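Long-range contact in Cow rumen GH26 endo-mannanase (Metagenome, PDB 6UEH), which probably hydrolyses internal beta-1,4-mannosidic linkages in mannans such as galactomannan, as a family GH26 endo-mannanase with an accessory CBM6-like domain: residues T134-D142 with F411-K421. Residues are numbered along the deposited sequence; the frame is centred on the assembly and turned at random.
Sequences TFPDFSKVD and FYTLLNFVENK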
ATOM      1  N   THR A 134      -4.409 -20.730  -0.849  1.00 21.84           N
ATOM      2  CA  THR A 134      -4.862 -20.568   0.524  1.00 24.34           C
ATOM      3  C   THR A 134      -4.463 -19.170   0.976  1.00 23.98           C
ATOM      4  O   THR A 134      -3.334 -18.735   0.749  1.00 23.45           O
ATOM      5  CB  THR A 134      -4.264 -21.629   1.464  1.00 27.10           C
ATOM      6  OG1 THR A 134      -2.842 -21.478   1.518  1.00 30.11           O
ATOM      7  CG2 THR A 134      -4.597 -23.027   0.966  1.00 26.59           C
ATOM      8  N   PHE A 135      -5.390 -18.463   1.606  1.00 24.52           N
ATOM      9  CA  PHE A 135      -5.172 -17.057   1.915  1.00 27.20           C
ATOM     10  C   PHE A 135      -4.931 -16.837   3.404  1.00 29.02           C
ATOM     11  O   PHE A 135      -5.351 -17.650   4.228  1.00 28.33           O
ATOM     12  CB  PHE A 135      -6.366 -16.232   1.428  1.00 27.75           C
ATOM     13  CG  PHE A 135      -6.706 -16.467  -0.016  1.00 28.65           C
ATOM     14  CD1 PHE A 135      -5.995 -15.830  -1.019  1.00 29.06           C
ATOM     15  CD2 PHE A 135      -7.723 -17.338  -0.369  1.00 30.24           C
ATOM     16  CE1 PHE A 135      -6.298 -16.051  -2.351  1.00 29.17           C
ATOM     17  CE2 PHE A 135      -8.030 -17.565  -1.697  1.00 30.69           C
ATOM     18  CZ  PHE A 135      -7.316 -16.917  -2.690  1.00 29.70           C
ATOM     19  N   PRO A 136      -4.230 -15.744   3.750  1.00 30.96           N
ATOM     20  CA  PRO A 136      -4.015 -15.379   5.152  1.00 31.41           C
ATOM     21  C   PRO A 136      -5.327 -15.227   5.910  1.00 32.52           C
ATOM     22  O   PRO A 136      -6.314 -14.763   5.340  1.00 31.80           O
ATOM     23  CB  PRO A 136      -3.284 -14.038   5.057  1.00 30.21           C
ATOM     24  CG  PRO A 136      -2.590 -14.084   3.744  1.00 30.09           C
ATOM     25  CD  PRO A 136      -3.514 -14.838   2.832  1.00 30.73           C
ATOM     26  N   ASP A 137      -5.339 -15.630   7.175  1.00 34.90           N
ATOM     27  CA  ASP A 137      -6.505 -15.424   8.023  1.00 37.28           C
ATOM     28  C   ASP A 137      -6.532 -13.968   8.481  1.00 36.15           C
ATOM     29  O   ASP A 137      -5.898 -13.609   9.475  1.00 36.61           O
ATOM     30  CB  ASP A 137      -6.483 -16.370   9.226  1.00 40.19           C
ATOM     31  CG  ASP A 137      -7.829 -16.457   9.929  1.00 42.78           C
ATOM     32  OD1 ASP A 137      -8.635 -15.510   9.812  1.00 43.41           O
ATOM     33  OD2 ASP A 137      -8.082 -17.479  10.602  1.00 44.09           O
ATOM     34  N   PHE A 138      -7.266 -13.137   7.748  1.00 34.51           N
ATOM     35  CA  PHE A 138      -7.331 -11.708   8.038  1.00 33.26           C
ATOM     36  C   PHE A 138      -8.086 -11.426   9.332  1.00 34.86           C
ATOM     37  O   PHE A 138      -7.833 -10.423  10.000  1.00 34.88           O
ATOM     38  CB  PHE A 138      -7.989 -10.955   6.879  1.00 30.64           C
ATOM     39  CG  PHE A 138      -7.261 -11.096   5.571  1.00 29.34           C
ATOM     40  CD1 PHE A 138      -6.000 -10.547   5.403  1.00 28.46           C
ATOM     41  CD2 PHE A 138      -7.841 -11.767   4.507  1.00 28.98           C
ATOM     42  CE1 PHE A 138      -5.330 -10.671   4.200  1.00 27.68           C
ATOM     43  CE2 PHE A 138      -7.177 -11.893   3.300  1.00 28.12           C
ATOM     44  CZ  PHE A 138      -5.919 -11.344   3.147  1.00 27.33           C
ATOM     45  N   SER A 139      -9.011 -12.313   9.684  1.00 36.42           N
ATOM     46  CA  SER A 139      -9.828 -12.128  10.878  1.00 37.14           C
ATOM     47  C   SER A 139      -9.023 -12.350  12.154  1.00 36.87           C
ATOM     48  O   SER A 139      -9.424 -11.912  13.232  1.00 37.32           O
ATOM     49  CB  SER A 139     -11.032 -13.072  10.855  1.00 38.17           C
ATOM     50  OG  SER A 139     -10.619 -14.423  10.973  1.00 38.81           O
ATOM     51  N   LYS A 140      -7.891 -13.035  12.028  1.00 36.26           N
ATOM     52  CA  LYS A 140      -7.070 -13.359  13.191  1.00 36.49           C
ATOM     53  C   LYS A 140      -5.957 -12.341  13.421  1.00 33.55           C
ATOM     54  O   LYS A 140      -5.145 -12.498  14.331  1.00 32.64           O
ATOM     55  CB  LYS A 140      -6.477 -14.762  13.051  1.00 38.88           C
ATOM     56  CG  LYS A 140      -7.448 -15.874  13.414  1.00 41.85           C
ATOM     57  CD  LYS A 140      -7.881 -15.763  14.870  1.00 44.48           C
ATOM     58  CE  LYS A 140      -9.005 -16.733  15.195  1.00 46.36           C
ATOM     59  NZ  LYS A 140      -8.610 -18.149  14.958  1.00 47.15           N
ATOM     60  N   VAL A 141      -5.919 -11.302  12.594  1.00 31.93           N
ATOM     61  CA  VAL A 141      -4.982 -10.208  12.806  1.00 29.57           C
ATOM     62  C   VAL A 141      -5.334  -9.476  14.098  1.00 28.73           C
ATOM     63  O   VAL A 141      -6.456  -8.999  14.256  1.00 28.17           O
ATOM     64  CB  VAL A 141      -4.991  -9.207  11.635  1.00 29.28           C
ATOM     65  CG1 VAL A 141      -4.086  -8.023  11.943  1.00 28.99           C
ATOM     66  CG2 VAL A 141      -4.571  -9.890  10.342  1.00 28.48           C
ATOM     67  N   ASP A 142      -4.385  -9.399  15.024  1.00 28.30           N
ATOM     68  CA  ASP A 142      -4.624  -8.695  16.281  1.00 28.85           C
ATOM     69  C   ASP A 142      -4.662  -7.190  16.041  1.00 26.29           C
ATOM     70  O   ASP A 142      -3.711  -6.611  15.515  1.00 25.13           O
ATOM     71  CB  ASP A 142      -3.553  -9.041  17.316  1.00 31.54           C
ATOM     72  CG  ASP A 142      -3.734  -8.280  18.619  1.00 33.77           C
ATOM     73  OD1 ASP A 142      -4.888  -7.968  18.979  1.00 34.70           O
ATOM     74  OD2 ASP A 142      -2.721  -7.989  19.282  1.00 35.42           O
ATOM     75  N   PHE A 411      -0.207  -5.692  -2.712  1.00 17.17           N
ATOM     76  CA  PHE A 411      -0.879  -5.958  -1.448  1.00 15.84           C
ATOM     77  C   PHE A 411      -0.139  -7.022  -0.640  1.00 17.24           C
ATOM     78  O   PHE A 411       0.140  -6.830   0.543  1.00 17.36           O
ATOM     79  CB  PHE A 411      -2.328  -6.391  -1.677  1.00 15.83           C
ATOM     80  CG  PHE A 411      -3.044  -6.774  -0.415  1.00 15.98           C
ATOM     81  CD1 PHE A 411      -3.556  -5.800   0.428  1.00 15.80           C
ATOM     82  CD2 PHE A 411      -3.194  -8.107  -0.062  1.00 21.37           C
ATOM     83  CE1 PHE A 411      -4.207  -6.149   1.597  1.00 16.21           C
ATOM     84  CE2 PHE A 411      -3.845  -8.463   1.105  1.00 20.99           C
ATOM     85  CZ  PHE A 411      -4.352  -7.483   1.934  1.00 16.53           C
ATOM     86  N   TYR A 412       0.195  -8.137  -1.277  1.00 18.67           N
ATOM     87  CA  TYR A 412       0.804  -9.242  -0.546  1.00 20.14           C
ATOM     88  C   TYR A 412       2.287  -9.014  -0.258  1.00 20.09           C
ATOM     89  O   TYR A 412       2.831  -9.586   0.687  1.00 20.83           O
ATOM     90  CB  TYR A 412       0.582 -10.555  -1.297  1.00 21.47           C
ATOM     91  CG  TYR A 412      -0.827 -11.060  -1.100  1.00 21.90           C
ATOM     92  CD1 TYR A 412      -1.203 -11.654   0.096  1.00 23.24           C
ATOM     93  CD2 TYR A 412      -1.791 -10.903  -2.087  1.00 20.79           C
ATOM     94  CE1 TYR A 412      -2.494 -12.099   0.300  1.00 23.96           C
ATOM     95  CE2 TYR A 412      -3.086 -11.348  -1.892  1.00 21.76           C
ATOM     96  CZ  TYR A 412      -3.431 -11.946  -0.695  1.00 23.44           C
ATOM     97  OH  TYR A 412      -4.716 -12.390  -0.488  1.00 24.59           O
ATOM     98  N   THR A 413       2.934  -8.168  -1.052  1.00 18.99           N
ATOM     99  CA  THR A 413       4.300  -7.754  -0.745  1.00 19.75           C
ATOM    100  C   THR A 413       4.310  -6.946   0.553  1.00 19.16           C
ATOM    101  O   THR A 413       5.124  -7.192   1.449  1.00 18.74           O
ATOM    102  CB  THR A 413       4.916  -6.918  -1.885  1.00 20.73           C
ATOM    103  OG1 THR A 413       5.048  -7.731  -3.055  1.00 21.84           O
ATOM    104  CG2 THR A 413       6.289  -6.386  -1.489  1.00 20.47           C
ATOM    105  N   LEU A 414       3.389  -5.991   0.651  1.00 17.66           N
ATOM    106  CA  LEU A 414       3.239  -5.187   1.858  1.00 17.50           C
ATOM    107  C   LEU A 414       2.809  -6.043   3.045  1.00 18.30           C
ATOM    108  O   LEU A 414       3.249  -5.817   4.169  1.00 18.65           O
ATOM    109  CB  LEU A 414       2.231  -4.057   1.626  1.00 16.86           C
ATOM    110  CG  LEU A 414       2.657  -2.978   0.630  1.00 17.13           C
ATOM    111  CD1 LEU A 414       1.543  -1.970   0.400  1.00 16.44           C
ATOM    112  CD2 LEU A 414       3.914  -2.281   1.118  1.00 15.79           C
ATOM    113  N   LEU A 415       1.950  -7.028   2.793  1.00 18.08           N
ATOM    114  CA  LEU A 415       1.466  -7.908   3.854  1.00 19.03           C
ATOM    115  C   LEU A 415       2.610  -8.696   4.469  1.00 19.72           C
ATOM    116  O   LEU A 415       2.727  -8.800   5.689  1.00 19.55           O
ATOM    117  CB  LEU A 415       0.388  -8.858   3.320  1.00 19.88           C
ATOM    118  CG  LEU A 415      -0.276  -9.813   4.318  1.00 20.56           C
ATOM    119  CD1 LEU A 415      -1.745  -9.986   3.984  1.00 20.55           C
ATOM    120  CD2 LEU A 415       0.424 -11.168   4.332  1.00 21.20           C
ATOM    121  N   ASN A 416       3.456  -9.252   3.615  1.00 21.65           N
ATOM    122  CA  ASN A 416       4.586 -10.024   4.097  1.00 24.39           C
ATOM    123  C   ASN A 416       5.650  -9.139   4.742  1.00 22.99           C
ATOM    124  O   ASN A 416       6.380  -9.596   5.619  1.00 23.57           O
ATOM    125  CB  ASN A 416       5.175 -10.854   2.960  1.00 26.84           C
ATOM    126  CG  ASN A 416       4.285 -12.024   2.585  1.00 28.65           C
ATOM    127  OD1 ASN A 416       4.231 -13.026   3.297  1.00 31.25           O
ATOM    128  ND2 ASN A 416       3.573 -11.898   1.470  1.00 27.36           N
ATOM    129  N   PHE A 417       5.721  -7.877   4.320  1.00 21.28           N
ATOM    130  CA  PHE A 417       6.604  -6.905   4.965  1.00 20.97           C
ATOM    131  C   PHE A 417       6.325  -6.835   6.465  1.00 21.13           C
ATOM    132  O   PHE A 417       7.242  -6.900   7.281  1.00 21.45           O
ATOM    133  CB  PHE A 417       6.437  -5.511   4.352  1.00 20.58           C
ATOM    134  CG  PHE A 417       7.333  -5.243   3.171  1.00 21.74           C
ATOM    135  CD1 PHE A 417       8.346  -6.123   2.829  1.00 22.72           C
ATOM    136  CD2 PHE A 417       7.165  -4.094   2.413  1.00 21.49           C
ATOM    137  CE1 PHE A 417       9.167  -5.867   1.745  1.00 23.47           C
ATOM    138  CE2 PHE A 417       7.984  -3.832   1.331  1.00 22.02           C
ATOM    139  CZ  PHE A 417       8.986  -4.719   0.996  1.00 23.54           C
ATOM    140  N   VAL A 418       5.051  -6.705   6.818  1.00 20.33           N
ATOM    141  CA  VAL A 418       4.658  -6.599   8.218  1.00 20.50           C
ATOM    142  C   VAL A 418       4.216  -7.941   8.793  1.00 20.98           C
ATOM    143  O   VAL A 418       3.710  -8.000   9.912  1.00 21.70           O
ATOM    144  CB  VAL A 418       3.522  -5.578   8.403  1.00 20.92           C
ATOM    145  CG1 VAL A 418       3.992  -4.186   8.001  1.00 20.49           C
ATOM    146  CG2 VAL A 418       2.298  -5.991   7.597  1.00 20.99           C
ATOM    147  N   GLU A 419       4.415  -9.011   8.025  1.00 21.64           N
ATOM    148  CA  GLU A 419       4.054 -10.366   8.448  1.00 23.51           C
ATOM    149  C   GLU A 419       2.589 -10.461   8.868  1.00 22.54           C
ATOM    150  O   GLU A 419       2.261 -11.116   9.861  1.00 22.91           O
ATOM    151  CB  GLU A 419       4.958 -10.835   9.596  1.00 27.66           C
ATOM    152  CG  GLU A 419       6.446 -10.822   9.271  1.00 31.64           C
ATOM    153  CD  GLU A 419       7.310 -11.250  10.446  1.00 36.59           C
ATOM    154  OE1 GLU A 419       6.759 -11.775  11.439  1.00 38.46           O
ATOM    155  OE2 GLU A 419       8.542 -11.058  10.380  1.00 38.39           O
ATOM    156  N   ASN A 420       1.721  -9.794   8.110  1.00 21.13           N
ATOM    157  CA  ASN A 420       0.284  -9.766   8.377  1.00 22.50           C
ATOM    158  C   ASN A 420      -0.057  -9.334   9.807  1.00 22.98           C
ATOM    159  O   ASN A 420      -1.023  -9.818  10.398  1.00 20.55           O
ATOM    160  CB  ASN A 420      -0.335 -11.139   8.087  1.00 23.49           C
ATOM    161  CG  ASN A 420      -1.841 -11.075   7.902  1.00 22.75           C
ATOM    162  OD1 ASN A 420      -2.380 -10.057   7.467  1.00 19.48           O
ATOM    163  ND2 ASN A 420      -2.527 -12.162   8.234  1.00 23.97           N
ATOM    164  N   LYS A 421       0.741  -8.429  10.368  1.00 22.96           N
ATOM    165  CA  LYS A 421       0.476  -7.934  11.716  1.00 23.57           C
ATOM    166  C   LYS A 421      -0.209  -6.570  11.686  1.00 21.84           C
ATOM    167  O   LYS A 421      -0.698  -6.088  12.709  1.00 21.46           O
ATOM    168  CB  LYS A 421       1.770  -7.860  12.527  1.00 25.15           C
ATOM    169  CG  LYS A 421       2.437  -9.210  12.716  1.00 28.62           C
ATOM    170  CD  LYS A 421       3.431  -9.191  13.860  1.00 31.75           C
ATOM    171  CE  LYS A 421       4.108 -10.544  14.006  1.00 34.85           C
ATOM    172  NZ  LYS A 421       3.118 -11.657  14.036  1.00 36.36           N
TER
HETATM  173  O   HOH W   1      -3.021  -4.673  13.832  1.00 22.65           O
HETATM  174  O   HOH W   2      -0.901  -8.071  14.836  1.00 35.67           O
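F138 sets the CE1-CZ edge of its ring against F411, Y412 and L415, where the chain leaving the accessory beta-sandwich runs along helix 408-417 of the GH26 TIM barrel. L415 CD1 meets CE1 of F138 at the ring edge, 3.7 Å away, and the Y412 hydroxyl also lies in the F138 plane, near CZ. F138 CE1 is also 4.0 Å from F411 CZ, the two phenylalanines reaching in from opposite directions. Beside this cluster P136 rests its CD against the rim of the Y412 ring, 3.9 Å from CE1, while CG also faces L415 CD1. No direct hydrogen bond crosses between 134-142 and 411-421; van der Waals contact and two bridging waters join them.

Further along, N420 has its CG anti to the backbone N (chi1 -161°), which brings the amide between P136 and V141. Its ND2 sits 3.8 Å from P136 CB, its OD1 3.6 Å from V141 CG2, and its plane stands 88° from the F138 ring. The Schellman motif closing the helix places this residue: N420 N bonds to L415 O at 2.8 Å, with E419 at positive phi.

In the second shell, F411 CD2 lies over the centre of the Y412 ring, F138 meets Y165 edge-to-face, and F135 stacks on H442, whose carbonyl makes a weak hydrogen bond with Y412 OH. F411, L414 and L415 pack inward on I424 of barrel strand 423-429. At the far end, two waters each donate to both D142 O and K421 O, the shortest of these bonds being 2.7 Å, from one water to D142 O.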